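PDB 5YKR: probable aminotransferase from Pseudomonas aeruginosa, which is a probable class-III aminotransferase, a member of the pyridoxal-phosphate-dependent enzymes, whose precise role is not established. Local coordinates for residues Q76-A81 against V442-R447; R367-E372 against D451-L456; L415-L418 against L423-P426. All coordinates share one frame; numbering follows the deposited sequence.

Contact 1 (Q76-A81 against V442-R447); sequences QYVDFA and VELHDR
Phe80 brings the CE2-CZ side of its ring against Val442 and His445, with CE2 meeting His445 CB at 4.0 Å. The arrangement is helix-on-sheet packing, with strand 76-79 of the small mixed sheet facing helix 439-456, in what is probably the smaller domain of a fold-type I architecture. Val442 N lies at the ring edge, in its plane, 4.0 Å from Phe80 CZ. His445 adds an aromatic partner, its imidazole edge turned to the phenyl face in a T-shaped pair, with centroids 5.7 Å apart and planes at 62°. With CG of His445 anti to the backbone N (chi1 173°), the imidazole edge is carried to the phenyl face, and CB is the nearest atom of the residue. Val442 starts off pointing away from the strand, yet its CG2 branch, set beside the backbone N, still comes within 4.2 Å of Phe80 CZ. The ring also rests on Leu362 of helix 349-372, so the ring touches two helices.

One alternation back along the strand, Val78 repeats the orientation. Its CG1, which occupies the crowded position between backbone N and carbonyl carbon (chi1 47°), slides past Leu444 to touch CD2 at 4.2 Å, and Val422 of the neighbouring strand adjoins both residues. The strand then ends in an Asx turn that spans Phe80: Asp79 OD1 accepts from Ala81 N at 2.8 Å, while OD2 takes a hydrogen bond from His91 NE2.

Contact 2 (R367-E372 against D451-L456); sequences RATLEE and DCLGEL
The helical segments 367-372 and 451-456 come nearest at Thr369 and Leu453, whose CA atoms stand 8.6 Å apart, and no hydrogen bond passes between the two backbones. Both side-chain touches across the pair involve Leu453. This leucine extends its CD1 methyl, with CD1 nearly anti to CA (chi2 168°), to the CG2 methyl of Thr369 at 3.9 Å, the two side chains meeting at a slant. Thr369 presents a purely hydrocarbon face here because its CG2 is anti to the backbone N, which puts OG1 beside that N; there the hydroxyl makes a weak hydrogen bond with Gly365 O, one turn back in its own helix. The second touch is looser. Leu370 leaves its helix pointing away from 451-456, but its CD2 branch bends back to 4.4 Å from the same Leu453 CD1. That methyl therefore touches both Thr369 CG2 and Leu370 CD2, which are themselves 4.8 Å apart.

This is helix-helix packing of the C-terminal helix 439-456 against the end of the long helix 349-372, consistent with the small domain of fold-type I enzymes. Just 79 Å² is buried between the segments, and other side chains also pack here. Trp377 lies against both Leu370 and Leu453, Leu375 adds to the side of Leu370, and Leu413 of helix 407-418 touches Leu453. Nearer the solvent, Glu372 OE2 forms a salt bridge with Arg450 NH2, a charged link from the end of one helix to the other.

Contact 3 (L415-L418 against L423-P426); sequences LYLL and LLTP
Leu417 and Leu424 meet methyl to methyl, CD2 against CD1 at 3.4 Å, tighter than ordinary van der Waals contact. The helical partner may be somewhat strained: chi1 of Leu417 is -95°, displaced from the usual staggered value. The other pair is at ordinary contact distance. Leu423 CD2 nestles against the branch point of Leu418, 4.0 Å from CG and likewise 4.0 Å from CD1. Leu423 first sets out away from the helix and Leu424 runs alongside it, yet the terminal methyls of both make the contact. In each, CG lies beside the backbone N and anti to the carbonyl carbon. The two pairs diverge: Leu417 CD2 and Leu418 CD1 are 9.7 Å apart, one running toward the C-terminal helix and the other toward the region of His27.

Behind this first shell is a tight helix-to-strand connection, the chain leaving helix 407-418 and returning almost at once, with Leu418 and Leu423 CA atoms only 5.3 Å apart. No hydrogen bond spans the two segments; backbone bonds from Leu423 to Val78 and Phe80 fix the returning chain instead. Arg420, in the connection, is held to the helix end by a hydrogen bond from NH1 to Tyr416 O and by a cation-pi contact with the Tyr416 ring. Farther along, Thr425 OG1 is hydrogen-bonded to Asp84 OD1.

Leu424 also touches Phe80 and Ala431, and Leu417 packs on His445 and Leu448 of helix 439-456. Leu415 faces helix 9-26 through Phe16 and Leu20, while strand 422-423 lies parallel to 76-79 at the border of the small sheet.

How the contacts relate
From the N terminus, strand 76-79 comes first of the contact segments, and contact 1 joins it to a helix 361 residues later, closing the longest loop. Contact 2 opens within that loop at 367-372 and closes beyond it at 451-456, so the two cross and share helix 439-456. Contact 3 is a short local closure over four intervening residues, lying within both. It meets contact 1 through the sheet, where Val78 O and Leu423 N bond, and contact 2 through Tyr416 OH and Glu455 OE2. Together they tie the small mixed sheet, helix 349-372, helix 407-418 and the C-terminal helix together on one side of the chain.

Contact 1 (Q76-A81 against V442-R447)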
loop_
_atom_site.group_PDB
_atom_site.type_symbol
_atom_site.label_atom_id
_atom_site.label_comp_id
_atom_site.label_asym_id
_atom_site.label_seq_id
_atom_site.Cartn_x
_atom_site.Cartn_y
_atom_site.Cartn_z
ATOM N N GLN A 76 -7.923 25.529 17.355
ATOM C CA GLN A 76 -6.643 25.612 16.643
ATOM C C GLN A 76 -5.584 24.911 17.434
ATOM O O GLN A 76 -5.551 25.011 18.653
ATOM C CB GLN A 76 -6.250 27.068 16.367
ATOM C CG GLN A 76 -7.203 27.722 15.383
ATOM C CD GLN A 76 -6.709 29.060 14.852
ATOM O OE1 GLN A 76 -5.527 29.259 14.518
ATOM N NE2 GLN A 76 -7.631 30.001 14.795
ATOM N N TYR A 77 -4.660 24.245 16.739
ATOM C CA TYR A 77 -3.606 23.469 17.338
ATOM C C TYR A 77 -2.277 23.760 16.660
ATOM O O TYR A 77 -2.251 24.053 15.452
ATOM C CB TYR A 77 -3.880 21.952 17.182
ATOM C CG TYR A 77 -5.248 21.514 17.642
ATOM C CD1 TYR A 77 -6.343 21.659 16.822
ATOM C CD2 TYR A 77 -5.454 21.003 18.922
ATOM C CE1 TYR A 77 -7.628 21.335 17.258
ATOM C CE2 TYR A 77 -6.707 20.605 19.343
ATOM C CZ TYR A 77 -7.805 20.779 18.515
ATOM O OH TYR A 77 -9.046 20.400 18.996
ATOM N N VAL A 78 -1.195 23.639 17.426
ATOM C CA VAL A 78 0.119 23.409 16.866
ATOM C C VAL A 78 0.313 21.881 16.838
ATOM O O VAL A 78 -0.020 21.145 17.780
ATOM C CB VAL A 78 1.309 24.084 17.577
ATOM C CG1 VAL A 78 1.264 23.899 19.013
ATOM C CG2 VAL A 78 2.621 23.530 17.077
ATOM N N ASP A 79 0.790 21.411 15.687
ATOM C CA ASP A 79 0.875 19.987 15.379
ATOM C C ASP A 79 2.298 19.504 15.436
ATOM O O ASP A 79 3.128 19.818 14.545
ATOM C CB ASP A 79 0.233 19.738 14.015
ATOM C CG ASP A 79 0.010 18.274 13.728
ATOM O OD1 ASP A 79 0.422 17.418 14.548
ATOM O OD2 ASP A 79 -0.540 17.955 12.637
ATOM N N PHE A 80 2.601 18.708 16.486
ATOM C CA PHE A 80 3.836 17.945 16.602
ATOM C C PHE A 80 3.684 16.445 16.244
ATOM O O PHE A 80 4.639 15.666 16.333
ATOM C CB PHE A 80 4.424 18.077 18.042
ATOM C CG PHE A 80 4.983 19.434 18.377
ATOM C CD1 PHE A 80 6.220 19.801 17.924
ATOM C CD2 PHE A 80 4.239 20.366 19.063
ATOM C CE1 PHE A 80 6.755 21.035 18.210
ATOM C CE2 PHE A 80 4.774 21.621 19.353
ATOM C CZ PHE A 80 6.019 21.929 18.948
ATOM N N ALA A 81 2.452 16.078 15.884
ATOM C CA ALA A 81 2.123 14.711 15.431
ATOM C C ALA A 81 2.385 14.508 13.942
ATOM O O ALA A 81 2.921 13.473 13.515
ATOM C CB ALA A 81 0.655 14.443 15.723
ATOM N N VAL A 442 7.123 25.460 20.379
ATOM C CA VAL A 442 7.907 24.652 21.308
ATOM C C VAL A 442 7.695 25.132 22.755
ATOM O O VAL A 442 7.522 24.303 23.672
ATOM C CB VAL A 442 9.385 24.668 20.922
ATOM C CG1 VAL A 442 10.223 23.993 21.985
ATOM C CG2 VAL A 442 9.587 24.008 19.580
ATOM N N GLU A 443 7.687 26.445 22.960
ATOM C CA GLU A 443 7.451 26.977 24.297
ATOM C C GLU A 443 6.076 26.580 24.822
ATOM O O GLU A 443 5.923 26.272 26.027
ATOM C CB GLU A 443 7.658 28.521 24.284
ATOM C CG GLU A 443 9.108 28.909 24.030
ATOM C CD GLU A 443 9.357 30.334 23.444
ATOM O OE1 GLU A 443 8.447 31.224 23.422
ATOM O OE2 GLU A 443 10.514 30.575 22.992
ATOM N N LEU A 444 5.075 26.582 23.955
ATOM C CA LEU A 444 3.730 26.164 24.378
ATOM C C LEU A 444 3.742 24.695 24.787
ATOM O O LEU A 444 3.235 24.322 25.863
ATOM C CB LEU A 444 2.699 26.420 23.287
ATOM C CG LEU A 444 1.252 25.982 23.576
ATOM C CD1 LEU A 444 0.681 26.737 24.789
ATOM C CD2 LEU A 444 0.372 26.200 22.377
ATOM N N HIS A 445 4.286 23.829 23.947
ATOM C CA HIS A 445 4.461 22.428 24.353
ATOM C C HIS A 445 5.094 22.312 25.733
ATOM O O HIS A 445 4.630 21.549 26.597
ATOM C CB HIS A 445 5.332 21.698 23.310
ATOM C CG HIS A 445 5.708 20.300 23.722
ATOM N ND1 HIS A 445 6.843 19.976 24.453
ATOM C CD2 HIS A 445 5.072 19.131 23.486
ATOM C CE1 HIS A 445 6.867 18.675 24.671
ATOM N NE2 HIS A 445 5.815 18.134 24.064
ATOM N N ASP A 446 6.199 23.006 25.910
ATOM C CA ASP A 446 7.008 22.889 27.128
ATOM C C ASP A 446 6.192 23.287 28.354
ATOM O O ASP A 446 6.201 22.571 29.381
ATOM C CB ASP A 446 8.264 23.760 27.016
ATOM C CG ASP A 446 9.285 23.405 28.052
ATOM O OD1 ASP A 446 9.739 22.235 28.043
ATOM O OD2 ASP A 446 9.593 24.257 28.922
ATOM N N ARG A 447 5.508 24.436 28.253
ATOM C CA ARG A 447 4.683 24.939 29.352
ATOM C C ARG A 447 3.550 23.987 29.702
ATOM O O ARG A 447 3.296 23.696 30.884
ATOM C CB ARG A 447 4.098 26.339 29.050
ATOM C CG ARG A 447 5.130 27.426 28.882
ATOM C CD ARG A 447 4.484 28.758 28.845
ATOM N NE ARG A 447 3.486 28.921 27.803
ATOM C CZ ARG A 447 3.733 29.425 26.595
ATOM N NH1 ARG A 447 4.963 29.812 26.246
ATOM N NH2 ARG A 447 2.736 29.581 25.745
#

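Contact 2 (R367-E372 against D451-L456)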
loop_
_atom_site.group_PDB
_atom_site.type_symbol
_atom_site.label_atom_id
_atom_site.label_comp_id
_atom_site.label_asym_id
_atom_site.label_seq_id
_atom_site.Cartn_x
_atom_site.Cartn_y
_atom_site.Cartn_z
ATOM N N ARG A 367 13.754 17.896 29.259
ATOM C CA ARG A 367 14.766 17.404 30.198
ATOM C C ARG A 367 14.786 18.240 31.477
ATOM O O ARG A 367 14.856 17.683 32.574
ATOM C CB ARG A 367 16.165 17.334 29.571
ATOM C CG ARG A 367 17.115 16.549 30.470
ATOM C CD ARG A 367 18.430 16.237 29.796
ATOM N NE ARG A 367 18.281 15.265 28.703
ATOM C CZ ARG A 367 18.527 15.513 27.420
ATOM N NH1 ARG A 367 18.980 16.694 27.034
ATOM N NH2 ARG A 367 18.303 14.576 26.533
ATOM N N ALA A 368 14.672 19.560 31.334
ATOM C CA ALA A 368 14.652 20.436 32.502
ATOM C C ALA A 368 13.462 20.134 33.395
ATOM O O ALA A 368 13.583 20.102 34.605
ATOM C CB ALA A 368 14.668 21.875 32.063
ATOM N N THR A 369 12.314 19.876 32.806
ATOM C CA THR A 369 11.095 19.515 33.575
ATOM C C THR A 369 11.264 18.178 34.308
ATOM O O THR A 369 10.939 18.081 35.470
ATOM C CB THR A 369 9.880 19.483 32.630
ATOM O OG1 THR A 369 9.550 20.830 32.271
ATOM C CG2 THR A 369 8.693 18.806 33.235
ATOM N N LEU A 370 11.778 17.163 33.622
ATOM C CA LEU A 370 12.002 15.856 34.230
ATOM C C LEU A 370 12.985 15.953 35.412
ATOM O O LEU A 370 12.750 15.357 36.452
ATOM C CB LEU A 370 12.490 14.829 33.206
ATOM C CG LEU A 370 11.548 14.563 32.022
ATOM C CD1 LEU A 370 12.137 13.488 31.118
ATOM C CD2 LEU A 370 10.114 14.303 32.393
ATOM N N GLU A 371 14.041 16.750 35.233
ATOM C CA GLU A 371 15.039 16.942 36.279
ATOM C C GLU A 371 14.449 17.705 37.475
ATOM O O GLU A 371 14.615 17.305 38.636
ATOM C CB GLU A 371 16.269 17.631 35.722
ATOM C CG GLU A 371 17.107 16.723 34.820
ATOM C CD GLU A 371 18.267 17.446 34.120
ATOM O OE1 GLU A 371 18.362 18.694 34.259
ATOM O OE2 GLU A 371 19.063 16.776 33.419
ATOM N N GLU A 372 13.712 18.765 37.205
ATOM C CA GLU A 372 13.152 19.597 38.256
ATOM C C GLU A 372 12.169 18.828 39.112
ATOM O O GLU A 372 12.189 18.927 40.334
ATOM C CB GLU A 372 12.444 20.784 37.635
ATOM C CG GLU A 372 11.720 21.673 38.607
ATOM C CD GLU A 372 11.032 22.838 37.940
ATOM O OE1 GLU A 372 11.652 23.470 37.053
ATOM O OE2 GLU A 372 9.878 23.133 38.327
ATOM N N ASP A 451 2.944 22.020 33.168
ATOM C CA ASP A 451 1.702 22.202 33.891
ATOM C C ASP A 451 1.029 20.861 34.214
ATOM O O ASP A 451 0.551 20.660 35.333
ATOM C CB ASP A 451 0.708 23.089 33.154
ATOM C CG ASP A 451 1.122 24.548 33.078
ATOM O OD1 ASP A 451 2.104 24.975 33.748
ATOM O OD2 ASP A 451 0.443 25.268 32.315
ATOM N N CYS A 452 0.948 19.991 33.214
ATOM C CA CYS A 452 0.281 18.706 33.394
ATOM C C CYS A 452 0.975 17.875 34.481
ATOM O O CYS A 452 0.318 17.353 35.398
ATOM C CB CYS A 452 0.258 17.930 32.074
ATOM S SG CYS A 452 -0.653 16.392 32.157
ATOM N N LEU A 453 2.286 17.745 34.356
ATOM C CA LEU A 453 3.056 16.968 35.308
ATOM C C LEU A 453 3.009 17.580 36.696
ATOM O O LEU A 453 2.923 16.829 37.685
ATOM C CB LEU A 453 4.487 16.758 34.849
ATOM C CG LEU A 453 4.635 15.901 33.604
ATOM C CD1 LEU A 453 6.042 15.973 33.035
ATOM C CD2 LEU A 453 4.280 14.476 33.926
ATOM N N GLY A 454 2.995 18.907 36.784
ATOM C CA GLY A 454 2.892 19.546 38.075
ATOM C C GLY A 454 1.551 19.270 38.745
ATOM O O GLY A 454 1.501 19.033 39.963
ATOM N N GLU A 455 0.463 19.255 37.951
ATOM C CA GLU A 455 -0.862 18.945 38.499
ATOM C C GLU A 455 -0.896 17.530 39.043
ATOM O O GLU A 455 -1.482 17.280 40.086
ATOM C CB GLU A 455 -1.994 19.150 37.489
ATOM C CG GLU A 455 -2.400 20.589 37.262
ATOM C CD GLU A 455 -3.693 20.715 36.464
ATOM O OE1 GLU A 455 -4.674 19.996 36.798
ATOM O OE2 GLU A 455 -3.723 21.515 35.475
ATOM N N LEU A 456 -0.257 16.609 38.347
ATOM C CA LEU A 456 -0.143 15.223 38.761
ATOM C C LEU A 456 0.649 15.013 40.048
ATOM O O LEU A 456 0.304 14.133 40.813
ATOM C CB LEU A 456 0.368 14.337 37.600
ATOM C CG LEU A 456 -0.592 14.259 36.366
ATOM C CD1 LEU A 456 0.070 13.544 35.202
ATOM C CD2 LEU A 456 -1.966 13.693 36.679
#

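Contact 3 (L415-L418 against L423-P426)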
loop_
_atom_site.group_PDB
_atom_site.type_symbol
_atom_site.label_atom_id
_atom_site.label_comp_id
_atom_site.label_asym_id
_atom_site.label_seq_id
_atom_site.Cartn_x
_atom_site.Cartn_y
_atom_site.Cartn_z
ATOM N N LEU A 415 -3.927 14.007 26.149
ATOM C CA LEU A 415 -5.208 14.712 26.142
ATOM C C LEU A 415 -5.115 16.093 26.781
ATOM O O LEU A 415 -5.757 17.034 26.302
ATOM C CB LEU A 415 -6.272 13.878 26.876
ATOM C CG LEU A 415 -7.706 14.408 26.821
ATOM C CD1 LEU A 415 -8.177 14.609 25.386
ATOM C CD2 LEU A 415 -8.636 13.472 27.560
ATOM N N TYR A 416 -4.342 16.217 27.857
ATOM C CA TYR A 416 -4.136 17.530 28.500
ATOM C C TYR A 416 -3.587 18.516 27.473
ATOM O O TYR A 416 -4.078 19.656 27.361
ATOM C CB TYR A 416 -3.189 17.368 29.674
ATOM C CG TYR A 416 -3.059 18.593 30.536
ATOM C CD1 TYR A 416 -2.226 19.621 30.174
ATOM C CD2 TYR A 416 -3.804 18.721 31.716
ATOM C CE1 TYR A 416 -2.066 20.740 30.975
ATOM C CE2 TYR A 416 -3.674 19.840 32.509
ATOM C CZ TYR A 416 -2.803 20.859 32.106
ATOM O OH TYR A 416 -2.659 21.979 32.877
ATOM N N LEU A 417 -2.606 18.078 26.684
ATOM C CA LEU A 417 -2.030 18.934 25.654
ATOM C C LEU A 417 -3.030 19.230 24.536
ATOM O O LEU A 417 -3.168 20.373 24.085
ATOM C CB LEU A 417 -0.721 18.357 25.126
ATOM C CG LEU A 417 0.487 18.926 25.832
ATOM C CD1 LEU A 417 0.533 18.509 27.291
ATOM C CD2 LEU A 417 1.768 18.527 25.199
ATOM N N LEU A 418 -3.743 18.205 24.091
ATOM C CA LEU A 418 -4.742 18.383 23.004
ATOM C C LEU A 418 -5.786 19.438 23.364
ATOM O O LEU A 418 -6.080 20.364 22.595
ATOM C CB LEU A 418 -5.394 17.025 22.680
ATOM C CG LEU A 418 -6.417 16.998 21.546
ATOM C CD1 LEU A 418 -6.473 15.588 20.923
ATOM C CD2 LEU A 418 -7.808 17.504 21.929
ATOM N N LEU A 423 -1.132 19.099 19.474
ATOM C CA LEU A 423 -1.293 17.707 19.081
ATOM C C LEU A 423 0.029 16.937 19.103
ATOM O O LEU A 423 1.010 17.339 18.496
ATOM C CB LEU A 423 -1.853 17.632 17.633
ATOM C CG LEU A 423 -3.219 18.249 17.425
ATOM C CD1 LEU A 423 -3.615 18.277 15.959
ATOM C CD2 LEU A 423 -4.254 17.522 18.242
ATOM N N LEU A 424 -0.019 15.796 19.737
ATOM C CA LEU A 424 1.055 14.824 19.777
ATOM C C LEU A 424 0.497 13.513 19.247
ATOM O O LEU A 424 -0.661 13.151 19.540
ATOM C CB LEU A 424 1.541 14.603 21.207
ATOM C CG LEU A 424 2.117 15.875 21.793
ATOM C CD1 LEU A 424 2.185 15.713 23.300
ATOM C CD2 LEU A 424 3.461 16.177 21.208
ATOM N N THR A 425 1.294 12.762 18.496
ATOM C CA THR A 425 0.804 11.515 17.970
ATOM C C THR A 425 0.412 10.571 19.083
ATOM O O THR A 425 1.135 10.468 20.081
ATOM C CB THR A 425 1.778 10.877 17.001
ATOM O OG1 THR A 425 1.167 9.700 16.454
ATOM C CG2 THR A 425 3.094 10.495 17.650
ATOM N N PRO A 426 -0.730 9.880 18.944
ATOM C CA PRO A 426 -1.169 9.105 20.102
ATOM C C PRO A 426 -0.374 7.874 20.322
ATOM O O PRO A 426 -0.483 7.280 21.384
ATOM C CB PRO A 426 -2.617 8.773 19.790
ATOM C CG PRO A 426 -2.751 8.906 18.352
ATOM C CD PRO A 426 -1.761 9.953 17.907
#